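Local structure of transcriptional regulator fur family (Xanthomonas campestris pv. campestris, 7DH8) at residues F105-H109 against S128-L132; L40-R46 against A86-L90; S117-I122 against A154-V159; K58-A62 against V102-V106. The protein probably represses zinc-uptake genes by binding their regulatory DNA as a zinc-activated dimeric member of the Fur family. All coordinates share one frame; numbering follows the deposited sequence.

Interaction 1: F105-H109 against S128-L132; sequences FVACH and SAVEL. With ZN (zinc ion), chain B.
Cys-108, just past strand 104-107, and Glu-131, on strand 129-131, are neighbouring ligands of one zinc ion, with Cys-108 SG 3.6 Å from Glu-131 OE2. SG stands 2.1 Å from the zinc and OE2 2.0 Å; Glu-131 OE1 stays 3.0 Å from the zinc, so the carboxylate binds essentially through one oxygen. The glutamate reaches the metal fully extended, with CG anti to the backbone N (chi1 -179°). Its second oxygen, OE1, turns back to segment 105-109, where it takes a weak 3.4 Å bond from His-109 N and a proton from a water that also donates to Ala-107 O. Together with the metal bond on OE2 they would limit rotation of the carboxylate. The His-109 ring lies against the stem of Glu-131, whose CB sits over one face, 4.0 Å from the ring centroid, with ring and carboxylate planes 45° apart. This imidazole is poorly ordered, so its placement is approximate; a second water in its plane links NE2 to Glu-131 OE2 and Leu-132 O. Val-106 meets Ala-129 loosely. His-97 and His-116 complete the zinc site. Of the mixed nitrogen, sulfur and oxygen ligands, the thiolate and carboxylate would offset the zinc charge, and because the ligands come from separate parts of the chain, strands 96-99 and 129-131 among them, the metal would draw those parts together, consistent with zinc sensing.

Interaction 2: L40-R46 against A86-L90; sequences LRLTPIR and ALDFL
Arg-46 lies across one face of the Phe-89 ring, with NE only 3.2 Å from ring atom CG. The guanidinium and ring planes are 31° apart, and Arg-46 CZ sits 3.7 Å from the ring centroid in a cation-pi contact; CD follows over the same face as a CH-pi partner. Phe-89 reaches out from its helix with CG anti to the backbone N (chi1 163°), which carries the ring into the bend formed by residues 40-46. Its rim is met there in two places: Leu-40 CB lies in the ring plane 3.8 Å from CE1, and Leu-42 CD1 approaches CE2 at 3.8 Å. At the base, Ala-86 CB nests against Ile-45 CG2 and Arg-46 CG, 3.7 Å from each. The helices so joined, 44-56 and 80-92, belong to the winged-helix DNA-binding fold of Fur proteins, in which the second would be the recognition helix. Thr-43 caps the first of them: its OG1 accepts from Arg-46 N at 3.1 Å with an angle of 169°, so one residue ties the N-cap to the stack. Deeper in, packing is less close, Leu-42 CD1 standing 4.2 Å from Leu-90 CD2, while Leu-90 goes on to Val-49, Leu-50 and Val-96. The outer side is looser still. The exposed Arg-41 starts its side chain away from helix 80-92, and its carbonyl oxygen, lying obliquely near the Phe-89 ring, accepts weak bonds from Arg-46 NH1, strongly bent, and from Thr-43 N.

Interaction 3: S117-I122 against A154-V159; sequences SVPFLI and AQTLEV
Ser-117 opens the pairing with its side chain: OG, set beside its own backbone N (chi1 -72°), accepts from Gln-155 N at 2.9 Å in an almost straight bond of 176°. At Val-118 water bridges the two segments. One molecule takes the proton of Val-118 N and can give one to Gln-155 O; another accepts from Leu-157 N and lies within bonding distance of Val-118 O. Val-118 turns its side chain away, onto the zinc ligand Glu-131. Pro-119 has no N-H to offer and rests its CG on Leu-157 CD1 at 4.2 Å. Direct bonding between the two backbones begins at Phe-120, whose N gives to Leu-157 O at 3.0 Å, with the donor tilted 27° from the carbonyl plane, and whose O receives Val-159 N at 2.6 Å. The ring turns its edge to Leu-157 O and also meets the His-97 ring edge-to-face. Leu-121 runs alongside Val-159, CD2 to CB 3.6 Å. Ile-122 N then donates to Val-159 O at 2.8 Å, while its CD1 lies 3.9 Å from CB of Glu-158, on the aliphatic stem; its carboxylate is held by Ser-101 OG and Glu-100 N. This is the parallel strand pair of the mixed sheet in the Fur dimerisation domain, and strand 151-160 continues it by pairing antiparallel with a strand of the second subunit.

Interaction 4: K58-A62 against V102-V106; sequences KPVKA and VNAFV
Val-60 and Phe-105 form a single antiparallel hydrogen-bonded pair that satisfies both backbones: Val-60 N gives to Phe-105 O at 2.8 Å, and Phe-105 N returns to Val-60 O at 2.8 Å. That carbonyl oxygen also faces the edge of the Phe-105 ring. Lys-61, bent at chi2 (-90°), brings its ammonium to the turn at Val-102 and Asn-103. There NZ donates to Val-102 O at 3.0 Å and to Asn-103 O at 3.2 Å, the second from above the carbonyl plane. Asn-103 O has another donor in a water, which in turn accepts from Ala-62 N. Lys-61 N, at the N-cap of helix 62-69, donates to Glu-64 OE1, and Lys-58 NZ to Cys-126 O. Apolar contacts lie beside these bonds: Pro-59 CB presses on Ala-104 CB at 3.4 Å, tighter than usual, and its CG runs beside Val-106 CG1 at 3.6 Å. Asn-103, in a left-handed backbone conformation, and Ala-104 both face Leu-99, a G1 beta bulge in the hairpin of strands 96-99 and 104-107. A hairpin wing joined along one edge by the segment between two helices is the classic winged-helix arrangement.

How the interactions relate
Interaction 3 is the most buried of the four, a strand pairing that continues into the second subunit, whereas interaction 1 lies at the surface and rests on metal and water. Interactions 2 and 4 are partly buried and lie in the winged-helix part: one joins helices through a cation-pi stack, the other edges the wing with backbone bonds. Strand 104-107 serves both interactions 1 and 4, and Phe-105 CZ touches Leu-87 CD2 of interaction 2 at 3.7 Å. Strand 129-131 of interaction 1 is also a sheet neighbour of strand 119-123 in interaction 3. The zinc contact thus bridges wing and dimerisation sheet, while interactions 2 and 3 lie about 23 Å apart between centres.

Interaction 1: F105-H109 against S128-L132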
loop_
_atom_site.group_PDB
_atom_site.type_symbol
_atom_site.label_atom_id
_atom_site.label_comp_id
_atom_site.label_asym_id
_atom_site.label_seq_id
_atom_site.Cartn_x
_atom_site.Cartn_y
_atom_site.Cartn_z
ATOM N N PHE A 105 1.861 -4.560 -11.177
ATOM C CA PHE A 105 0.752 -5.510 -11.319
ATOM C C PHE A 105 1.283 -6.922 -11.358
ATOM O O PHE A 105 2.373 -7.162 -11.888
ATOM C CB PHE A 105 -0.030 -5.250 -12.591
ATOM C CG PHE A 105 -0.633 -3.878 -12.629
ATOM C CD1 PHE A 105 0.110 -2.810 -13.068
ATOM C CD2 PHE A 105 -1.912 -3.639 -12.088
ATOM C CE1 PHE A 105 -0.432 -1.529 -13.085
ATOM C CE2 PHE A 105 -2.457 -2.375 -12.071
ATOM C CZ PHE A 105 -1.717 -1.296 -12.566
ATOM N N VAL A 106 0.500 -7.873 -10.844
ATOM C CA VAL A 106 0.902 -9.278 -10.795
ATOM C C VAL A 106 -0.365 -10.074 -11.066
ATOM O O VAL A 106 -1.474 -9.623 -10.751
ATOM C CB VAL A 106 1.552 -9.740 -9.429
ATOM C CG1 VAL A 106 2.975 -9.250 -9.229
ATOM C CG2 VAL A 106 0.648 -9.368 -8.182
ATOM N N ALA A 107 -0.213 -11.244 -11.675
ATOM C CA ALA A 107 -1.374 -12.076 -11.929
ATOM C C ALA A 107 -1.775 -12.769 -10.633
ATOM O O ALA A 107 -0.925 -13.108 -9.793
ATOM C CB ALA A 107 -1.090 -13.105 -13.030
ATOM N N CYS A 108 -3.078 -12.944 -10.442
ATOM C CA CYS A 108 -3.505 -13.713 -9.279
ATOM C C CYS A 108 -3.235 -15.200 -9.517
ATOM O O CYS A 108 -3.662 -15.774 -10.527
ATOM C CB CYS A 108 -4.975 -13.490 -8.960
ATOM S SG CYS A 108 -5.565 -14.556 -7.518
ATOM N N HIS A 109 -2.528 -15.808 -8.571
ATOM C CA HIS A 109 -2.110 -17.206 -8.625
ATOM C C HIS A 109 -3.316 -18.166 -8.572
ATOM O O HIS A 109 -3.243 -19.240 -9.185
ATOM C CB HIS A 109 -0.922 -17.406 -7.674
ATOM C CG HIS A 109 -1.295 -17.432 -6.219
ATOM N ND1 HIS A 109 -0.713 -18.296 -5.310
ATOM C CD2 HIS A 109 -2.223 -16.730 -5.522
ATOM C CE1 HIS A 109 -1.254 -18.114 -4.115
ATOM N NE2 HIS A 109 -2.175 -17.172 -4.217
ATOM N N SER A 128 10.644 -9.491 -6.094
ATOM C CA SER A 128 9.665 -10.571 -6.206
ATOM C C SER A 128 8.489 -10.299 -5.273
ATOM O O SER A 128 8.645 -9.658 -4.216
ATOM C CB SER A 128 10.251 -11.938 -5.816
ATOM O OG SER A 128 10.650 -11.884 -4.434
ATOM N N ALA A 129 7.320 -10.865 -5.640
ATOM C CA ALA A 129 6.112 -10.701 -4.842
ATOM C C ALA A 129 5.426 -12.049 -4.707
ATOM O O ALA A 129 5.172 -12.742 -5.696
ATOM C CB ALA A 129 5.153 -9.695 -5.451
ATOM N N VAL A 130 5.166 -12.445 -3.478
ATOM C CA VAL A 130 4.523 -13.735 -3.237
ATOM C C VAL A 130 3.157 -13.450 -2.641
ATOM O O VAL A 130 3.057 -12.743 -1.630
ATOM C CB VAL A 130 5.342 -14.626 -2.296
ATOM C CG1 VAL A 130 4.549 -15.953 -2.022
ATOM C CG2 VAL A 130 6.704 -14.954 -2.909
ATOM N N GLU A 131 2.127 -14.087 -3.200
ATOM C CA GLU A 131 0.750 -13.885 -2.794
ATOM C C GLU A 131 0.362 -14.980 -1.817
ATOM O O GLU A 131 0.407 -16.144 -2.180
ATOM C CB GLU A 131 -0.192 -13.953 -3.991
ATOM C CG GLU A 131 -1.659 -13.716 -3.541
ATOM C CD GLU A 131 -2.651 -13.708 -4.703
ATOM O OE1 GLU A 131 -2.221 -13.703 -5.880
ATOM O OE2 GLU A 131 -3.887 -13.676 -4.444
ATOM N N LEU A 132 -0.075 -14.607 -0.620
ATOM C CA LEU A 132 -0.540 -15.575 0.360
ATOM C C LEU A 132 -2.067 -15.535 0.414
ATOM O O LEU A 132 -2.733 -14.773 -0.298
ATOM C CB LEU A 132 0.085 -15.274 1.735
ATOM C CG LEU A 132 1.622 -15.142 1.785
ATOM C CD1 LEU A 132 2.100 -15.044 3.229
ATOM C CD2 LEU A 132 2.276 -16.352 1.100
HETATM ZN ZN ZN B . -5.190 -13.274 -5.946
HETATM O O HOH W 1 -0.014 -13.023 -7.309
HETATM O O HOH W 2 -4.392 -15.813 -2.640
#

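Interaction 2: L40-R46 against A86-L90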
loop_
_atom_site.group_PDB
_atom_site.type_symbol
_atom_site.label_atom_id
_atom_site.label_comp_id
_atom_site.label_asym_id
_atom_site.label_seq_id
_atom_site.Cartn_x
_atom_site.Cartn_y
_atom_site.Cartn_z
ATOM N N LEU A 40 -18.929 -12.511 -17.396
ATOM C CA LEU A 40 -17.907 -11.985 -18.311
ATOM C C LEU A 40 -17.242 -12.849 -19.368
ATOM O O LEU A 40 -17.431 -14.067 -19.391
ATOM C CB LEU A 40 -16.897 -11.414 -17.325
ATOM C CG LEU A 40 -17.058 -11.866 -15.880
ATOM C CD1 LEU A 40 -15.728 -12.224 -15.270
ATOM C CD2 LEU A 40 -17.764 -10.814 -15.050
ATOM N N ARG A 41 -16.545 -12.152 -20.251
ATOM C CA ARG A 41 -15.752 -12.770 -21.339
ATOM C C ARG A 41 -14.337 -12.243 -21.573
ATOM O O ARG A 41 -14.132 -11.054 -21.543
ATOM C CB ARG A 41 -16.560 -12.525 -22.609
ATOM C CG ARG A 41 -17.441 -13.703 -23.008
ATOM C CD ARG A 41 -18.906 -13.380 -23.285
ATOM N NE ARG A 41 -19.017 -12.556 -24.468
ATOM C CZ ARG A 41 -19.823 -11.519 -24.576
ATOM N NH1 ARG A 41 -20.625 -11.196 -23.576
ATOM N NH2 ARG A 41 -19.820 -10.821 -25.689
ATOM N N LEU A 42 -13.420 -13.144 -21.862
ATOM C CA LEU A 42 -12.023 -12.746 -21.997
ATOM C C LEU A 42 -11.671 -12.467 -23.456
ATOM O O LEU A 42 -11.319 -13.384 -24.203
ATOM C CB LEU A 42 -11.142 -13.838 -21.397
ATOM C CG LEU A 42 -9.787 -13.380 -20.827
ATOM C CD1 LEU A 42 -9.901 -12.691 -19.422
ATOM C CD2 LEU A 42 -8.825 -14.546 -20.787
ATOM N N THR A 43 -11.770 -11.185 -23.855
ATOM C CA THR A 43 -11.388 -10.762 -25.195
ATOM C C THR A 43 -9.918 -11.094 -25.455
ATOM O O THR A 43 -9.127 -11.225 -24.519
ATOM C CB THR A 43 -11.611 -9.254 -25.383
ATOM O OG1 THR A 43 -10.606 -8.522 -24.670
ATOM C CG2 THR A 43 -12.995 -8.807 -24.908
ATOM N N PRO A 44 -9.530 -11.230 -26.724
ATOM C CA PRO A 44 -8.099 -11.408 -27.040
ATOM C C PRO A 44 -7.207 -10.385 -26.377
ATOM O O PRO A 44 -6.101 -10.711 -25.922
ATOM C CB PRO A 44 -8.051 -11.280 -28.567
ATOM C CG PRO A 44 -9.459 -10.928 -29.000
ATOM C CD PRO A 44 -10.373 -11.388 -27.916
ATOM N N ILE A 45 -7.669 -9.139 -26.301
ATOM C CA ILE A 45 -6.873 -8.103 -25.666
ATOM C C ILE A 45 -6.705 -8.381 -24.174
ATOM O O ILE A 45 -5.597 -8.296 -23.640
ATOM C CB ILE A 45 -7.516 -6.719 -25.878
ATOM C CG1 ILE A 45 -7.483 -6.336 -27.359
ATOM C CG2 ILE A 45 -6.811 -5.669 -25.035
ATOM C CD1 ILE A 45 -8.320 -5.123 -27.695
ATOM N N ARG A 46 -7.791 -8.735 -23.487
ATOM C CA ARG A 46 -7.673 -9.064 -22.072
ATOM C C ARG A 46 -6.812 -10.303 -21.857
ATOM O O ARG A 46 -6.139 -10.430 -20.819
ATOM C CB ARG A 46 -9.058 -9.294 -21.471
ATOM C CG ARG A 46 -9.896 -8.069 -21.373
ATOM C CD ARG A 46 -11.357 -8.476 -21.405
ATOM N NE ARG A 46 -12.202 -7.419 -20.881
ATOM C CZ ARG A 46 -13.511 -7.357 -21.083
ATOM N NH1 ARG A 46 -14.113 -8.308 -21.783
ATOM N NH2 ARG A 46 -14.216 -6.351 -20.583
ATOM N N ALA A 86 -8.597 -3.112 -20.523
ATOM C CA ALA A 86 -8.415 -4.544 -20.303
ATOM C C ALA A 86 -7.783 -4.809 -18.935
ATOM O O ALA A 86 -8.230 -5.695 -18.185
ATOM C CB ALA A 86 -7.579 -5.157 -21.439
ATOM N N LEU A 87 -6.764 -4.031 -18.574
ATOM C CA LEU A 87 -6.202 -4.123 -17.227
ATOM C C LEU A 87 -7.245 -3.857 -16.138
ATOM O O LEU A 87 -7.324 -4.608 -15.156
ATOM C CB LEU A 87 -5.023 -3.160 -17.088
ATOM C CG LEU A 87 -4.185 -3.235 -15.804
ATOM C CD1 LEU A 87 -3.555 -4.606 -15.588
ATOM C CD2 LEU A 87 -3.102 -2.210 -15.885
ATOM N N ASP A 88 -8.038 -2.782 -16.260
ATOM C CA ASP A 88 -9.094 -2.535 -15.269
ATOM C C ASP A 88 -10.021 -3.746 -15.111
ATOM O O ASP A 88 -10.396 -4.105 -13.995
ATOM C CB ASP A 88 -9.945 -1.335 -15.668
ATOM C CG ASP A 88 -9.194 -0.004 -15.574
ATOM O OD1 ASP A 88 -8.299 0.155 -14.727
ATOM O OD2 ASP A 88 -9.541 0.904 -16.352
ATOM N N PHE A 89 -10.434 -4.350 -16.229
ATOM C CA PHE A 89 -11.302 -5.516 -16.176
ATOM C C PHE A 89 -10.648 -6.630 -15.378
ATOM O O PHE A 89 -11.258 -7.198 -14.464
ATOM C CB PHE A 89 -11.637 -5.973 -17.595
ATOM C CG PHE A 89 -12.178 -7.361 -17.670
ATOM C CD1 PHE A 89 -13.531 -7.592 -17.528
ATOM C CD2 PHE A 89 -11.331 -8.445 -17.872
ATOM C CE1 PHE A 89 -14.030 -8.865 -17.583
ATOM C CE2 PHE A 89 -11.823 -9.727 -17.929
ATOM C CZ PHE A 89 -13.177 -9.940 -17.792
ATOM N N LEU A 90 -9.385 -6.938 -15.699
ATOM C CA LEU A 90 -8.646 -7.949 -14.960
ATOM C C LEU A 90 -8.625 -7.645 -13.462
ATOM O O LEU A 90 -8.793 -8.545 -12.633
ATOM C CB LEU A 90 -7.225 -8.060 -15.528
ATOM C CG LEU A 90 -7.229 -8.519 -16.991
ATOM C CD1 LEU A 90 -5.816 -8.515 -17.580
ATOM C CD2 LEU A 90 -7.857 -9.912 -17.109
#

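Interaction 3: S117-I122 against A154-V159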
loop_
_atom_site.group_PDB
_atom_site.type_symbol
_atom_site.label_atom_id
_atom_site.label_comp_id
_atom_site.label_asym_id
_atom_site.label_seq_id
_atom_site.Cartn_x
_atom_site.Cartn_y
_atom_site.Cartn_z
ATOM N N SER A 117 -8.938 -9.963 -0.601
ATOM C CA SER A 117 -7.840 -9.257 0.030
ATOM C C SER A 117 -6.888 -10.306 0.577
ATOM O O SER A 117 -7.343 -11.279 1.210
ATOM C CB SER A 117 -8.383 -8.345 1.136
ATOM O OG SER A 117 -9.034 -7.282 0.448
ATOM N N VAL A 118 -5.592 -10.151 0.266
ATOM C CA VAL A 118 -4.583 -11.144 0.671
ATOM C C VAL A 118 -3.249 -10.451 0.906
ATOM O O VAL A 118 -2.943 -9.472 0.242
ATOM C CB VAL A 118 -4.374 -12.249 -0.375
ATOM C CG1 VAL A 118 -5.568 -13.160 -0.465
ATOM C CG2 VAL A 118 -3.939 -11.630 -1.743
ATOM N N PRO A 119 -2.434 -10.956 1.811
ATOM C CA PRO A 119 -1.069 -10.448 1.957
ATOM C C PRO A 119 -0.196 -10.841 0.775
ATOM O O PRO A 119 -0.320 -11.926 0.191
ATOM C CB PRO A 119 -0.568 -11.144 3.240
ATOM C CG PRO A 119 -1.863 -11.650 3.934
ATOM C CD PRO A 119 -2.748 -12.001 2.793
ATOM N N PHE A 120 0.748 -9.972 0.522
ATOM C CA PHE A 120 1.870 -10.154 -0.380
ATOM C C PHE A 120 3.159 -9.942 0.376
ATOM O O PHE A 120 3.254 -8.983 1.155
ATOM C CB PHE A 120 1.809 -9.111 -1.531
ATOM C CG PHE A 120 0.738 -9.397 -2.481
ATOM C CD1 PHE A 120 -0.527 -8.880 -2.267
ATOM C CD2 PHE A 120 0.959 -10.220 -3.563
ATOM C CE1 PHE A 120 -1.555 -9.193 -3.114
ATOM C CE2 PHE A 120 -0.085 -10.532 -4.412
ATOM C CZ PHE A 120 -1.319 -10.020 -4.192
ATOM N N LEU A 121 4.154 -10.835 0.139
ATOM C CA LEU A 121 5.526 -10.632 0.577
ATOM C C LEU A 121 6.280 -10.039 -0.604
ATOM O O LEU A 121 6.369 -10.671 -1.655
ATOM C CB LEU A 121 6.183 -11.953 0.990
ATOM C CG LEU A 121 5.397 -12.834 1.988
ATOM C CD1 LEU A 121 6.070 -14.150 2.204
ATOM C CD2 LEU A 121 5.168 -12.037 3.299
ATOM N N ILE A 122 6.815 -8.842 -0.451
ATOM C CA ILE A 122 7.460 -8.157 -1.563
ATOM C C ILE A 122 8.897 -7.904 -1.170
ATOM O O ILE A 122 9.160 -7.232 -0.182
ATOM C CB ILE A 122 6.728 -6.854 -1.935
ATOM C CG1 ILE A 122 5.284 -7.145 -2.290
ATOM C CG2 ILE A 122 7.398 -6.161 -3.192
ATOM C CD1 ILE A 122 4.435 -5.777 -2.424
ATOM N N ALA A 154 -11.718 -3.480 0.945
ATOM C CA ALA A 154 -10.651 -4.157 0.205
ATOM C C ALA A 154 -9.534 -3.697 1.150
ATOM O O ALA A 154 -9.470 -2.537 1.578
ATOM C CB ALA A 154 -10.145 -3.653 -1.156
ATOM N N GLN A 155 -8.613 -4.626 1.453
ATOM C CA GLN A 155 -7.409 -4.323 2.213
ATOM C C GLN A 155 -6.121 -4.445 1.421
ATOM O O GLN A 155 -5.939 -5.423 0.692
ATOM C CB GLN A 155 -7.333 -5.329 3.400
ATOM C CG GLN A 155 -8.631 -5.305 4.259
ATOM C CD GLN A 155 -8.514 -6.276 5.440
ATOM O OE1 GLN A 155 -7.421 -6.728 5.757
ATOM N NE2 GLN A 155 -9.631 -6.600 6.075
ATOM N N THR A 156 -5.182 -3.515 1.664
ATOM C CA THR A 156 -3.856 -3.545 1.074
ATOM C C THR A 156 -2.929 -4.054 2.150
ATOM O O THR A 156 -2.770 -3.386 3.180
ATOM C CB THR A 156 -3.409 -2.137 0.644
ATOM O OG1 THR A 156 -4.263 -1.678 -0.388
ATOM C CG2 THR A 156 -1.956 -2.201 0.105
ATOM N N LEU A 157 -2.345 -5.242 1.934
ATOM C CA LEU A 157 -1.521 -5.922 2.918
ATOM C C LEU A 157 -0.239 -6.302 2.181
ATOM O O LEU A 157 -0.200 -7.221 1.356
ATOM C CB LEU A 157 -2.211 -7.155 3.530
ATOM C CG LEU A 157 -3.678 -6.872 3.970
ATOM C CD1 LEU A 157 -4.373 -8.226 4.081
ATOM C CD2 LEU A 157 -3.683 -6.095 5.275
ATOM N N GLU A 158 0.828 -5.587 2.456
ATOM C CA GLU A 158 2.068 -5.862 1.732
ATOM C C GLU A 158 3.198 -5.912 2.747
ATOM O O GLU A 158 3.494 -4.922 3.408
ATOM C CB GLU A 158 2.277 -4.805 0.664
ATOM C CG GLU A 158 1.056 -4.733 -0.310
ATOM C CD GLU A 158 1.155 -3.658 -1.426
ATOM O OE1 GLU A 158 2.065 -2.827 -1.424
ATOM O OE2 GLU A 158 0.270 -3.659 -2.298
ATOM N N VAL A 159 3.852 -7.039 2.843
ATOM C CA VAL A 159 4.928 -7.199 3.814
ATOM C C VAL A 159 6.236 -6.946 3.092
ATOM O O VAL A 159 6.525 -7.614 2.083
ATOM C CB VAL A 159 4.869 -8.594 4.454
ATOM C CG1 VAL A 159 6.037 -8.789 5.413
ATOM C CG2 VAL A 159 3.526 -8.751 5.186
HETATM O O HOH W 3 -2.812 -6.768 -0.280
HETATM O O HOH W 4 -5.286 -7.445 -1.049
#

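Interaction 4: K58-A62 against V102-V106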
loop_
_atom_site.group_PDB
_atom_site.type_symbol
_atom_site.label_atom_id
_atom_site.label_comp_id
_atom_site.label_asym_id
_atom_site.label_seq_id
_atom_site.Cartn_x
_atom_site.Cartn_y
_atom_site.Cartn_z
ATOM N N LYS A 58 7.902 -11.088 -12.341
ATOM C CA LYS A 58 8.103 -10.020 -11.380
ATOM C C LYS A 58 6.947 -9.060 -11.611
ATOM O O LYS A 58 6.327 -9.112 -12.689
ATOM C CB LYS A 58 9.452 -9.301 -11.595
ATOM C CG LYS A 58 10.703 -10.115 -11.311
ATOM C CD LYS A 58 11.202 -10.012 -9.861
ATOM C CE LYS A 58 12.460 -10.891 -9.634
ATOM N NZ LYS A 58 13.711 -10.038 -9.750
ATOM N N PRO A 59 6.626 -8.172 -10.660
ATOM C CA PRO A 59 5.532 -7.217 -10.906
ATOM C C PRO A 59 5.835 -6.356 -12.116
ATOM O O PRO A 59 6.974 -5.924 -12.326
ATOM C CB PRO A 59 5.484 -6.367 -9.632
ATOM C CG PRO A 59 5.939 -7.355 -8.530
ATOM C CD PRO A 59 7.051 -8.152 -9.239
ATOM N N VAL A 60 4.802 -6.091 -12.889
ATOM C CA VAL A 60 4.934 -5.412 -14.174
ATOM C C VAL A 60 4.438 -3.980 -14.021
ATOM O O VAL A 60 3.358 -3.764 -13.466
ATOM C CB VAL A 60 4.114 -6.154 -15.238
ATOM C CG1 VAL A 60 4.160 -5.414 -16.598
ATOM C CG2 VAL A 60 4.605 -7.571 -15.349
ATOM N N LYS A 61 5.213 -3.010 -14.524
ATOM C CA LYS A 61 4.754 -1.635 -14.580
ATOM C C LYS A 61 3.781 -1.468 -15.732
ATOM O O LYS A 61 3.896 -2.136 -16.770
ATOM C CB LYS A 61 5.932 -0.679 -14.768
ATOM C CG LYS A 61 6.853 -0.693 -13.550
ATOM C CD LYS A 61 6.343 0.367 -12.635
ATOM C CE LYS A 61 6.869 0.278 -11.265
ATOM N NZ LYS A 61 6.355 1.472 -10.563
ATOM N N ALA A 62 2.813 -0.563 -15.559
ATOM C CA ALA A 62 1.871 -0.311 -16.650
ATOM C C ALA A 62 2.582 0.045 -17.949
ATOM O O ALA A 62 2.203 -0.451 -19.007
ATOM C CB ALA A 62 0.886 0.785 -16.258
ATOM N N VAL A 102 4.617 -0.742 -4.777
ATOM C CA VAL A 102 5.571 -0.660 -5.886
ATOM C C VAL A 102 4.921 -0.205 -7.180
ATOM O O VAL A 102 5.605 -0.131 -8.197
ATOM C CB VAL A 102 6.323 -1.988 -6.127
ATOM C CG1 VAL A 102 7.311 -2.258 -5.003
ATOM C CG2 VAL A 102 5.344 -3.141 -6.336
ATOM N N ASN A 103 3.616 0.084 -7.171
ATOM C CA ASN A 103 2.875 0.601 -8.321
ATOM C C ASN A 103 3.049 -0.318 -9.524
ATOM O O ASN A 103 3.487 0.100 -10.599
ATOM C CB ASN A 103 3.263 2.085 -8.625
ATOM C CG ASN A 103 2.329 2.730 -9.644
ATOM O OD1 ASN A 103 1.197 2.289 -9.802
ATOM N ND2 ASN A 103 2.813 3.746 -10.376
ATOM N N ALA A 104 2.733 -1.609 -9.321
ATOM C CA ALA A 104 3.005 -2.625 -10.322
ATOM C C ALA A 104 1.971 -3.736 -10.159
ATOM O O ALA A 104 1.190 -3.760 -9.196
ATOM C CB ALA A 104 4.478 -3.136 -10.234
ATOM N N PHE A 105 1.861 -4.560 -11.177
ATOM C CA PHE A 105 0.752 -5.510 -11.319
ATOM C C PHE A 105 1.283 -6.922 -11.358
ATOM O O PHE A 105 2.373 -7.162 -11.888
ATOM C CB PHE A 105 -0.030 -5.250 -12.591
ATOM C CG PHE A 105 -0.633 -3.878 -12.629
ATOM C CD1 PHE A 105 0.110 -2.810 -13.068
ATOM C CD2 PHE A 105 -1.912 -3.639 -12.088
ATOM C CE1 PHE A 105 -0.432 -1.529 -13.085
ATOM C CE2 PHE A 105 -2.457 -2.375 -12.071
ATOM C CZ PHE A 105 -1.717 -1.296 -12.566
ATOM N N VAL A 106 0.500 -7.873 -10.844
ATOM C CA VAL A 106 0.902 -9.278 -10.795
ATOM C C VAL A 106 -0.365 -10.074 -11.066
ATOM O O VAL A 106 -1.474 -9.623 -10.751
ATOM C CB VAL A 106 1.552 -9.740 -9.429
ATOM C CG1 VAL A 106 2.975 -9.250 -9.229
ATOM C CG2 VAL A 106 0.648 -9.368 -8.182
HETATM O O HOH W 5 2.413 0.929 -13.102
#